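Local coordinates for glucose-inhibited division protein A-related protein, probable oxidoreductase (Thermus thermophilus, PDB 2CUL), which binds flavin-adenine dinucleotide in a Rossmann-type fold and is probably an oxidoreductase related to the larger GidA proteins, at residues L94-N99 with S154-R159; V178-F183 with V208-Y213; G200-G205 with K221-H226. One frame throughout, in Å; residues are numbered along the deposited sequence.

Contacts 2 and 3 reach the FAD, while contact 1 lies outside the pocket. Contact 2 lines the flavin end with V178, Y180, G211, D212 and Y213; contact 3 adds G205. Segment 208-213 lies in the loop between strand 201-203 and helix 213-230, so contacts 2 and 3 are crossed along the chain. Their centres lie about 16 Å apart. V208 CG1 presses on A203 CB at 3.3 Å, and the guanidinium groups of R209 and R222 come close together. Contact 1 is about 21 Å from contact 2 and 19 Å from contact 3 between centres. F158 joins it to both: F158 CD1 is 3.8 Å from F183 CE1, and F158 CZ is 3.8 Å from L201 CD2.

Contact 1 of 3, residues L94-N99 with S154-R159; sequences LLLEGN and SRLGFR
L156 faces L94 and L96 where the end of helix 148-155 meets strand 84-97 of the mixed Rossmann-type sheet. The helix closes in a Schellman motif. G157 takes a positive phi of 108°, and its N bonds back to S154 O at 3.0 Å. L156 is the residue just before this turn. After it F158 also comes to the strand.

The side chain of L156 carries most of the contact. Its CB points toward the strand. CG lies beside the backbone N and opposite the carbonyl carbon (chi1 -64°), and from it the two methyls part to different leucines. L156 CD1 continues the extended chain and meets L94 CD1 at 3.9 Å, the two side chains passing at a slant. L156 CD2 turns the other way and meets L96 CD1 at 4.1 Å, where the two side chains come tip to tip. The residues L94 and L96 are two apart on the strand, so both project from the same side of it, and the forked end of L156 touches both.

F158 adds a smaller touch, its ring meeting L94 CD1 obliquely. No hydrogen bond joins the two segments, and the buried surface is a modest 132 Å². The tie to the helix is completed next to the contact, where L94 N bonds to the carboxylate of D152. L94 and F158 are buried, and both also pack on L153 of the helix. L96 and L156 are partly exposed. The F158 ring is further engaged by R197 in a cation-pi contact. F158 CE2 stands 4.3 Å from L94 CD1, so this one methyl meets both L156 and the ring.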
loop_
_atom_site.group_PDB
_atom_site.type_symbol
_atom_site.label_atom_id
_atom_site.label_comp_id
_atom_site.label_asym_id
_atom_site.label_seq_id
_atom_site.Cartn_x
_atom_site.Cartn_y
_atom_site.Cartn_z
ATOM N N LEU A 94 -3.956 13.835 -4.612
ATOM C CA LEU A 94 -3.471 13.460 -5.931
ATOM C C LEU A 94 -2.998 14.662 -6.738
ATOM O O LEU A 94 -3.672 15.695 -6.778
ATOM C CB LEU A 94 -4.579 12.745 -6.714
ATOM C CG LEU A 94 -5.213 11.504 -6.074
ATOM C CD1 LEU A 94 -6.208 10.891 -7.050
ATOM C CD2 LEU A 94 -4.132 10.491 -5.713
ATOM N N LEU A 95 -1.825 14.544 -7.358
ATOM C CA LEU A 95 -1.322 15.618 -8.208
ATOM C C LEU A 95 -1.971 15.366 -9.561
ATOM O O LEU A 95 -1.803 14.293 -10.140
ATOM C CB LEU A 95 0.199 15.545 -8.357
ATOM C CG LEU A 95 1.070 15.980 -7.186
ATOM C CD1 LEU A 95 2.536 15.812 -7.571
ATOM C CD2 LEU A 95 0.781 17.434 -6.836
ATOM N N LEU A 96 -2.706 16.350 -10.066
ATOM C CA LEU A 96 -3.393 16.181 -11.338
ATOM C C LEU A 96 -3.001 17.169 -12.423
ATOM O O LEU A 96 -2.685 18.327 -12.154
ATOM C CB LEU A 96 -4.909 16.298 -11.137
ATOM C CG LEU A 96 -5.600 15.432 -10.080
ATOM C CD1 LEU A 96 -7.094 15.756 -10.065
ATOM C CD2 LEU A 96 -5.378 13.961 -10.387
ATOM N N GLU A 97 -3.019 16.682 -13.655
ATOM C CA GLU A 97 -2.772 17.501 -14.832
ATOM C C GLU A 97 -4.006 17.116 -15.636
ATOM O O GLU A 97 -4.025 16.099 -16.336
ATOM C CB GLU A 97 -1.480 17.093 -15.546
ATOM C CG GLU A 97 -0.248 17.261 -14.670
ATOM C CD GLU A 97 1.059 17.187 -15.441
ATOM O OE1 GLU A 97 1.119 16.473 -16.464
ATOM O OE2 GLU A 97 2.032 17.838 -15.007
ATOM N N GLY A 98 -5.061 17.910 -15.488
ATOM C CA GLY A 98 -6.300 17.596 -16.168
ATOM C C GLY A 98 -6.891 16.379 -15.479
ATOM O O GLY A 98 -7.028 16.360 -14.254
ATOM N N ASN A 99 -7.219 15.348 -16.250
ATOM C CA ASN A 99 -7.797 14.145 -15.662
ATOM C C ASN A 99 -6.731 13.087 -15.390
ATOM O O ASN A 99 -7.049 11.943 -15.073
ATOM C CB ASN A 99 -8.877 13.577 -16.587
ATOM C CG ASN A 99 -8.303 12.950 -17.841
ATOM O OD1 ASN A 99 -7.181 13.250 -18.245
ATOM N ND2 ASN A 99 -9.084 12.081 -18.476
ATOM N N SER A 154 -12.310 11.835 -1.725
ATOM C CA SER A 154 -13.747 12.066 -1.575
ATOM C C SER A 154 -14.157 13.328 -2.329
ATOM O O SER A 154 -15.180 13.350 -3.017
ATOM C CB SER A 154 -14.110 12.213 -0.095
ATOM O OG SER A 154 -13.773 11.042 0.630
ATOM N N ARG A 155 -13.356 14.381 -2.196
ATOM C CA ARG A 155 -13.648 15.635 -2.882
ATOM C C ARG A 155 -13.644 15.452 -4.392
ATOM O O ARG A 155 -14.407 16.103 -5.104
ATOM C CB ARG A 155 -12.626 16.709 -2.511
ATOM C CG ARG A 155 -12.728 17.210 -1.088
ATOM C CD ARG A 155 -11.822 18.413 -0.896
ATOM N NE ARG A 155 -11.860 18.920 0.470
ATOM C CZ ARG A 155 -11.170 19.974 0.889
ATOM N NH1 ARG A 155 -10.388 20.634 0.043
ATOM N NH2 ARG A 155 -11.260 20.367 2.152
ATOM N N LEU A 156 -12.783 14.565 -4.882
ATOM C CA LEU A 156 -12.687 14.315 -6.313
ATOM C C LEU A 156 -13.844 13.474 -6.834
ATOM O O LEU A 156 -14.012 13.328 -8.043
ATOM C CB LEU A 156 -11.350 13.639 -6.645
ATOM C CG LEU A 156 -10.106 14.491 -6.366
ATOM C CD1 LEU A 156 -8.849 13.674 -6.626
ATOM C CD2 LEU A 156 -10.125 15.735 -7.245
ATOM N N GLY A 157 -14.635 12.917 -5.920
ATOM C CA GLY A 157 -15.782 12.122 -6.328
ATOM C C GLY A 157 -15.699 10.619 -6.132
ATOM O O GLY A 157 -16.671 9.908 -6.391
ATOM N N PHE A 158 -14.554 10.119 -5.679
ATOM C CA PHE A 158 -14.410 8.682 -5.470
ATOM C C PHE A 158 -15.396 8.135 -4.443
ATOM O O PHE A 158 -15.658 8.765 -3.419
ATOM C CB PHE A 158 -12.979 8.353 -5.037
ATOM C CG PHE A 158 -11.985 8.409 -6.156
ATOM C CD1 PHE A 158 -11.829 7.329 -7.023
ATOM C CD2 PHE A 158 -11.210 9.546 -6.355
ATOM C CE1 PHE A 158 -10.912 7.384 -8.070
ATOM C CE2 PHE A 158 -10.292 9.612 -7.400
ATOM C CZ PHE A 158 -10.142 8.527 -8.258
ATOM N N ARG A 159 -15.941 6.956 -4.738
ATOM C CA ARG A 159 -16.895 6.283 -3.859
ATOM C C ARG A 159 -16.194 5.189 -3.056
ATOM O O ARG A 159 -15.284 4.531 -3.557
ATOM C CB ARG A 159 -18.021 5.650 -4.680
ATOM C CG ARG A 159 -18.887 6.636 -5.452
ATOM C CD ARG A 159 -19.534 7.654 -4.532
ATOM N NE ARG A 159 -20.803 8.133 -5.071
ATOM C CZ ARG A 159 -21.558 9.062 -4.493
ATOM N NH1 ARG A 159 -21.170 9.622 -3.353
ATOM N NH2 ARG A 159 -22.706 9.423 -5.048
#

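Contact 2 of 3, residues V178-F183 with V208-Y213; sequences VRYLAF and VREGDY. With FAD (flavin-adenine dinucleotide), chain B.
The flavin end of the FAD pocket is lined here by Y180 of strand 176-183. E210, on the loop that leads into helix 213-230, lies behind it and reaches Y180 rather than the flavin. The two side chains meet at a slant, with the ring and carboxylate planes 54° apart. Y180 OH lies 4.0 Å from E210 CG and makes no direct bond to the carboxylate. A water in the plane of the ring joins them instead. It accepts from Y180 OH at 2.6 Å and donates to E210 OE2. Y180 CG sits between the backbone N and the carbonyl carbon (chi1 64°), which also brings Y180 CE2 to 3.8 Å from FAD C8M. V178 CB touches the other methyl, FAD C7M, at 3.6 Å.

At the far end of the contact V208 CG1 approaches the F183 ring, 3.8 Å from F183 CD2. A second water donates to both F183 O and V208 O. Two acceptors cannot bond each other, so the water supplies both hydrogens.

The loop ends at the pyrimidine side of the flavin. D212 is the N-cap of helix 213-230, and its OD1 bonds to R215 N. Y213 N donates to FAD O2 at 2.9 Å with an angle of 161°. The same O2 sits 3.0 Å above the plane of the Y213 ring, offset toward its rim. The ring is held by its OH, which bonds to F43 N and L44 O. An amide and a helix N-terminus at O2 would probably draw electron density there and help to stabilise a reduced, anionic flavin.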
loop_
_atom_site.group_PDB
_atom_site.type_symbol
_atom_site.label_atom_id
_atom_site.label_comp_id
_atom_site.label_asym_id
_atom_site.label_seq_id
_atom_site.Cartn_x
_atom_site.Cartn_y
_atom_site.Cartn_z
ATOM N N VAL A 178 -10.524 -2.722 13.336
ATOM C CA VAL A 178 -10.252 -1.528 12.551
ATOM C C VAL A 178 -11.286 -1.414 11.436
ATOM O O VAL A 178 -11.367 -2.283 10.564
ATOM C CB VAL A 178 -8.851 -1.543 11.892
ATOM C CG1 VAL A 178 -8.708 -0.327 10.975
ATOM C CG2 VAL A 178 -7.763 -1.513 12.953
ATOM N N ARG A 179 -12.095 -0.363 11.485
ATOM C CA ARG A 179 -13.073 -0.128 10.438
ATOM C C ARG A 179 -12.393 0.838 9.483
ATOM O O ARG A 179 -11.783 1.824 9.907
ATOM C CB ARG A 179 -14.357 0.476 11.010
ATOM C CG ARG A 179 -15.169 -0.520 11.818
ATOM C CD ARG A 179 -16.545 0.024 12.157
ATOM N NE ARG A 179 -17.352 -0.954 12.881
ATOM C CZ ARG A 179 -18.604 -0.747 13.275
ATOM N NH1 ARG A 179 -19.198 0.410 13.014
ATOM N NH2 ARG A 179 -19.263 -1.694 13.931
ATOM N N TYR A 180 -12.475 0.545 8.194
ATOM C CA TYR A 180 -11.824 1.381 7.204
ATOM C C TYR A 180 -12.644 1.454 5.932
ATOM O O TYR A 180 -13.662 0.772 5.791
ATOM C CB TYR A 180 -10.433 0.813 6.898
ATOM C CG TYR A 180 -10.464 -0.560 6.260
ATOM C CD1 TYR A 180 -10.427 -0.706 4.873
ATOM C CD2 TYR A 180 -10.577 -1.713 7.039
ATOM C CE1 TYR A 180 -10.502 -1.963 4.274
ATOM C CE2 TYR A 180 -10.654 -2.979 6.448
ATOM C CZ TYR A 180 -10.616 -3.094 5.068
ATOM O OH TYR A 180 -10.701 -4.337 4.477
ATOM N N LEU A 181 -12.193 2.292 5.011
ATOM C CA LEU A 181 -12.881 2.459 3.743
ATOM C C LEU A 181 -12.049 1.928 2.590
ATOM O O LEU A 181 -10.848 2.175 2.510
ATOM C CB LEU A 181 -13.184 3.936 3.496
ATOM C CG LEU A 181 -14.117 4.627 4.490
ATOM C CD1 LEU A 181 -14.345 6.062 4.045
ATOM C CD2 LEU A 181 -15.440 3.880 4.561
ATOM N N ALA A 182 -12.705 1.189 1.701
ATOM C CA ALA A 182 -12.050 0.642 0.522
ATOM C C ALA A 182 -12.753 1.248 -0.683
ATOM O O ALA A 182 -13.940 1.576 -0.612
ATOM C CB ALA A 182 -12.189 -0.873 0.491
ATOM N N PHE A 183 -12.021 1.421 -1.778
ATOM C CA PHE A 183 -12.617 1.961 -2.992
ATOM C C PHE A 183 -13.774 1.061 -3.401
ATOM O O PHE A 183 -13.667 -0.166 -3.354
ATOM C CB PHE A 183 -11.595 1.988 -4.129
ATOM C CG PHE A 183 -10.591 3.094 -4.020
ATOM C CD1 PHE A 183 -10.940 4.397 -4.354
ATOM C CD2 PHE A 183 -9.290 2.835 -3.592
ATOM C CE1 PHE A 183 -10.009 5.431 -4.267
ATOM C CE2 PHE A 183 -8.353 3.860 -3.499
ATOM C CZ PHE A 183 -8.712 5.161 -3.839
ATOM N N VAL A 208 -8.669 -1.851 -1.970
ATOM C CA VAL A 208 -9.599 -2.139 -3.069
ATOM C C VAL A 208 -10.313 -3.485 -2.937
ATOM O O VAL A 208 -11.432 -3.645 -3.421
ATOM C CB VAL A 208 -8.922 -2.083 -4.466
ATOM C CG1 VAL A 208 -8.627 -0.646 -4.832
ATOM C CG2 VAL A 208 -7.657 -2.910 -4.485
ATOM N N ARG A 209 -9.673 -4.455 -2.289
ATOM C CA ARG A 209 -10.295 -5.766 -2.117
ATOM C C ARG A 209 -9.761 -6.480 -0.885
ATOM O O ARG A 209 -8.572 -6.397 -0.574
ATOM C CB ARG A 209 -10.069 -6.633 -3.359
ATOM C CG ARG A 209 -10.724 -8.002 -3.272
ATOM C CD ARG A 209 -10.878 -8.637 -4.644
ATOM N NE ARG A 209 -9.602 -8.783 -5.336
ATOM C CZ ARG A 209 -9.476 -9.245 -6.577
ATOM N NH1 ARG A 209 -10.551 -9.609 -7.264
ATOM N NH2 ARG A 209 -8.277 -9.342 -7.130
ATOM N N GLU A 210 -10.646 -7.183 -0.185
ATOM C CA GLU A 210 -10.250 -7.901 1.020
ATOM C C GLU A 210 -9.333 -9.076 0.710
ATOM O O GLU A 210 -9.309 -9.590 -0.413
ATOM C CB GLU A 210 -11.486 -8.402 1.777
ATOM C CG GLU A 210 -12.310 -7.298 2.413
ATOM C CD GLU A 210 -13.403 -7.830 3.317
ATOM O OE1 GLU A 210 -14.338 -8.480 2.806
ATOM O OE2 GLU A 210 -13.324 -7.602 4.542
ATOM N N GLY A 211 -8.570 -9.488 1.716
ATOM C CA GLY A 211 -7.657 -10.600 1.550
ATOM C C GLY A 211 -6.648 -10.655 2.680
ATOM O O GLY A 211 -6.547 -9.712 3.461
ATOM N N ASP A 212 -5.917 -11.766 2.774
ATOM C CA ASP A 212 -4.904 -11.939 3.812
ATOM C C ASP A 212 -3.520 -11.604 3.252
ATOM O O ASP A 212 -3.408 -11.142 2.118
ATOM C CB ASP A 212 -4.922 -13.372 4.351
ATOM C CG ASP A 212 -4.777 -14.413 3.260
ATOM O OD1 ASP A 212 -4.190 -14.111 2.202
ATOM O OD2 ASP A 212 -5.248 -15.545 3.477
ATOM N N TYR A 213 -2.467 -11.848 4.033
ATOM C CA TYR A 213 -1.115 -11.516 3.584
ATOM C C TYR A 213 -0.766 -12.087 2.216
ATOM O O TYR A 213 -0.290 -11.365 1.345
ATOM C CB TYR A 213 -0.062 -11.990 4.594
ATOM C CG TYR A 213 -0.202 -11.425 5.993
ATOM C CD1 TYR A 213 -0.449 -10.068 6.210
ATOM C CD2 TYR A 213 -0.062 -12.255 7.106
ATOM C CE1 TYR A 213 -0.556 -9.554 7.508
ATOM C CE2 TYR A 213 -0.164 -11.757 8.398
ATOM C CZ TYR A 213 -0.413 -10.412 8.596
ATOM O OH TYR A 213 -0.545 -9.946 9.882
HETATM P PA FAD B . -0.764 -2.418 4.645
HETATM O O1A FAD B . -1.519 -1.951 5.818
HETATM O O2A FAD B . 0.114 -3.610 4.763
HETATM O O5B FAD B . 0.139 -1.226 4.090
HETATM C C5B FAD B . -0.431 0.065 3.869
HETATM C C4B FAD B . 0.733 1.047 3.910
HETATM O O4B FAD B . 0.261 2.278 3.362
HETATM C C3B FAD B . 1.248 1.370 5.327
HETATM O O3B FAD B . 2.651 1.251 5.422
HETATM C C2B FAD B . 0.746 2.764 5.560
HETATM O O2B FAD B . 1.444 3.519 6.523
HETATM C C1B FAD B . 0.786 3.338 4.147
HETATM N N9A FAD B . -0.055 4.512 3.929
HETATM C C8A FAD B . -1.418 4.599 4.096
HETATM N N7A FAD B . -1.883 5.810 3.811
HETATM C C5A FAD B . -0.766 6.532 3.440
HETATM C C6A FAD B . -0.602 7.875 3.026
HETATM N N6A FAD B . -1.598 8.736 2.914
HETATM N N1A FAD B . 0.683 8.296 2.721
HETATM C C2A FAD B . 1.739 7.420 2.828
HETATM N N3A FAD B . 1.643 6.122 3.220
HETATM C C4A FAD B . 0.374 5.730 3.515
HETATM N N1 FAD B . -4.259 -10.579 7.182
HETATM C C2 FAD B . -3.562 -11.688 7.604
HETATM O O2 FAD B . -3.109 -12.479 6.813
HETATM N N3 FAD B . -3.383 -11.882 8.982
HETATM C C4 FAD B . -3.866 -11.034 9.956
HETATM O O4 FAD B . -3.669 -11.269 11.167
HETATM C C4X FAD B . -4.584 -9.900 9.522
HETATM N N5 FAD B . -5.108 -9.005 10.445
HETATM C C5X FAD B . -5.813 -7.892 10.027
HETATM C C6 FAD B . -6.330 -7.008 10.974
HETATM C C7 FAD B . -7.050 -5.855 10.609
HETATM C C7M FAD B . -7.575 -4.939 11.687
HETATM C C8 FAD B . -7.251 -5.594 9.206
HETATM C C8M FAD B . -8.002 -4.379 8.730
HETATM C C9 FAD B . -6.739 -6.485 8.232
HETATM C C9A FAD B . -6.013 -7.645 8.611
HETATM N N10 FAD B . -5.472 -8.577 7.656
HETATM C C10 FAD B . -4.762 -9.702 8.111
HETATM C "C1'" FAD B . -5.659 -8.394 6.161
HETATM C "C2'" FAD B . -4.458 -7.928 5.307
HETATM O "O2'" FAD B . -3.577 -9.003 5.118
HETATM C "C3'" FAD B . -3.691 -6.751 5.943
HETATM O "O3'" FAD B . -4.546 -5.628 6.146
HETATM C "C4'" FAD B . -2.519 -6.255 5.072
HETATM O "O4'" FAD B . -1.666 -5.387 5.815
HETATM C "C5'" FAD B . -3.087 -5.536 3.834
HETATM O "O5'" FAD B . -2.006 -5.110 2.988
HETATM P P FAD B . -1.964 -3.680 2.306
HETATM O O1P FAD B . -0.730 -3.691 1.504
HETATM O O2P FAD B . -3.241 -3.401 1.566
HETATM O O3P FAD B . -1.869 -2.648 3.492
HETATM O O HOH W 1 -11.333 -6.499 5.873
HETATM O O HOH W 2 -13.704 -2.724 -2.200
#

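Contact 3 of 3, residues G200-G205 with K221-H226; sequences GLYAVG and KRLAEH
L223 reaches from the helix to both V204 and Y202, and its two methyls go to different partners. CG is trans to the helix backbone N (chi1 166°), which carries the side chain across to the strand. L223 CD2 rests on V204, 3.8 Å from CB and 3.9 Å from CG1, and the two side chains pass each other at an angle. CG1 of V204 lies between its own backbone N and carbonyl carbon (chi1 66°), where it can meet that methyl. CD1 of L223 turns to the Y202 ring and comes within 4.3 Å of Y202 CD1.

One helical turn later, H226 meets the same ring. The imidazole presents an edge: Y202 CE1 lies near the H226 plane, 4.3 Å from H226 NE2. The pair has no direct hydrogen bond. A water lies in the plane of both rings and bonds to Y202 OH at 2.7 Å and to H226 NE2 at 2.9 Å. In this way the polar ends of the two rings share one partner, while L223 CD1 comes obliquely to the tyrosine ring at CD1.

Strand 201-203 is the last strand of the mixed Rossmann-type sheet. It runs parallel to strand 116-119, and helix 213-230 packs on one face of the sheet at this outermost strand. Y202 and V204 are two apart, so both point to the helix, while A203 between them points away. L223 also touches V118 of the neighbouring strand and T18 of helix 13-24, whose first turn takes in the end of a probable GxGxxG motif. Beyond V204 the chain reaches G205, which touches the FAD. V204 O itself has a weak hydrogen bond with S14 OG, a hydroxyl that also bonds to the cofactor.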
loop_
_atom_site.group_PDB
_atom_site.type_symbol
_atom_site.label_atom_id
_atom_site.label_comp_id
_atom_site.label_asym_id
_atom_site.label_seq_id
_atom_site.Cartn_x
_atom_site.Cartn_y
_atom_site.Cartn_z
ATOM N N GLY A 200 -3.913 7.216 -15.485
ATOM C CA GLY A 200 -2.640 6.905 -14.853
ATOM C C GLY A 200 -2.681 6.486 -13.393
ATOM O O GLY A 200 -1.642 6.436 -12.732
ATOM N N LEU A 201 -3.872 6.152 -12.904
ATOM C CA LEU A 201 -4.064 5.774 -11.507
ATOM C C LEU A 201 -4.405 4.302 -11.312
ATOM O O LEU A 201 -5.285 3.769 -11.984
ATOM C CB LEU A 201 -5.179 6.631 -10.905
ATOM C CG LEU A 201 -5.444 6.507 -9.403
ATOM C CD1 LEU A 201 -4.227 6.990 -8.629
ATOM C CD2 LEU A 201 -6.665 7.333 -9.032
ATOM N N TYR A 202 -3.710 3.663 -10.374
ATOM C CA TYR A 202 -3.916 2.250 -10.060
ATOM C C TYR A 202 -4.104 2.079 -8.557
ATOM O O TYR A 202 -3.745 2.955 -7.780
ATOM C CB TYR A 202 -2.696 1.436 -10.497
ATOM C CG TYR A 202 -2.416 1.512 -11.977
ATOM C CD1 TYR A 202 -2.878 0.522 -12.843
ATOM C CD2 TYR A 202 -1.717 2.589 -12.516
ATOM C CE1 TYR A 202 -2.650 0.602 -14.210
ATOM C CE2 TYR A 202 -1.485 2.681 -13.883
ATOM C CZ TYR A 202 -1.955 1.684 -14.723
ATOM O OH TYR A 202 -1.733 1.770 -16.079
ATOM N N ALA A 203 -4.672 0.947 -8.154
ATOM C CA ALA A 203 -4.866 0.653 -6.739
ATOM C C ALA A 203 -4.704 -0.850 -6.541
ATOM O O ALA A 203 -5.047 -1.641 -7.422
ATOM C CB ALA A 203 -6.238 1.104 -6.284
ATOM N N VAL A 204 -4.174 -1.240 -5.388
ATOM C CA VAL A 204 -3.951 -2.653 -5.104
ATOM C C VAL A 204 -4.023 -2.927 -3.604
ATOM O O VAL A 204 -3.822 -2.027 -2.794
ATOM C CB VAL A 204 -2.561 -3.091 -5.645
ATOM C CG1 VAL A 204 -1.451 -2.394 -4.871
ATOM C CG2 VAL A 204 -2.405 -4.592 -5.560
ATOM N N GLY A 205 -4.333 -4.169 -3.245
ATOM C CA GLY A 205 -4.389 -4.529 -1.842
ATOM C C GLY A 205 -5.713 -4.284 -1.154
ATOM O O GLY A 205 -6.754 -4.150 -1.797
ATOM N N LYS A 221 2.087 -8.777 -6.922
ATOM C CA LYS A 221 2.850 -9.392 -8.001
ATOM C C LYS A 221 2.064 -9.311 -9.310
ATOM O O LYS A 221 2.632 -9.054 -10.371
ATOM C CB LYS A 221 3.158 -10.855 -7.674
ATOM C CG LYS A 221 3.982 -11.554 -8.749
ATOM C CD LYS A 221 4.415 -12.940 -8.317
ATOM C CE LYS A 221 5.343 -13.560 -9.349
ATOM N NZ LYS A 221 5.771 -14.930 -8.955
ATOM N N ARG A 222 0.753 -9.530 -9.227
ATOM C CA ARG A 222 -0.105 -9.479 -10.410
ATOM C C ARG A 222 -0.085 -8.077 -11.012
ATOM O O ARG A 222 -0.072 -7.913 -12.233
ATOM C CB ARG A 222 -1.540 -9.874 -10.043
ATOM C CG ARG A 222 -2.469 -10.073 -11.239
ATOM C CD ARG A 222 -3.770 -10.759 -10.824
ATOM N NE ARG A 222 -4.677 -9.895 -10.066
ATOM C CZ ARG A 222 -5.462 -8.965 -10.605
ATOM N NH1 ARG A 222 -5.461 -8.761 -11.917
ATOM N NH2 ARG A 222 -6.264 -8.246 -9.829
ATOM N N LEU A 223 -0.091 -7.066 -10.152
ATOM C CA LEU A 223 -0.044 -5.690 -10.624
ATOM C C LEU A 223 1.304 -5.439 -11.286
ATOM O O LEU A 223 1.377 -4.827 -12.349
ATOM C CB LEU A 223 -0.242 -4.708 -9.464
ATOM C CG LEU A 223 0.120 -3.246 -9.755
ATOM C CD1 LEU A 223 -0.706 -2.716 -10.923
ATOM C CD2 LEU A 223 -0.113 -2.409 -8.502
ATOM N N ALA A 224 2.373 -5.909 -10.650
ATOM C CA ALA A 224 3.713 -5.723 -11.201
ATOM C C ALA A 224 3.798 -6.336 -12.595
ATOM O O ALA A 224 4.338 -5.729 -13.521
ATOM C CB ALA A 224 4.756 -6.353 -10.279
ATOM N N GLU A 225 3.258 -7.542 -12.745
ATOM C CA GLU A 225 3.282 -8.215 -14.038
ATOM C C GLU A 225 2.487 -7.437 -15.079
ATOM O O GLU A 225 2.881 -7.371 -16.242
ATOM C CB GLU A 225 2.737 -9.634 -13.907
ATOM C CG GLU A 225 3.546 -10.501 -12.949
ATOM C CD GLU A 225 2.977 -11.898 -12.790
ATOM O OE1 GLU A 225 1.750 -12.022 -12.595
ATOM O OE2 GLU A 225 3.758 -12.870 -12.848
ATOM N N HIS A 226 1.369 -6.846 -14.667
ATOM C CA HIS A 226 0.561 -6.067 -15.596
ATOM C C HIS A 226 1.308 -4.813 -16.045
ATOM O O HIS A 226 1.361 -4.503 -17.238
ATOM C CB HIS A 226 -0.766 -5.654 -14.953
ATOM C CG HIS A 226 -1.532 -4.654 -15.763
ATOM N ND1 HIS A 226 -2.084 -4.957 -16.989
ATOM C CD2 HIS A 226 -1.791 -3.342 -15.549
ATOM C CE1 HIS A 226 -2.647 -3.876 -17.496
ATOM N NE2 HIS A 226 -2.483 -2.881 -16.643
HETATM O O HOH W 3 -3.107 -0.178 -17.435
#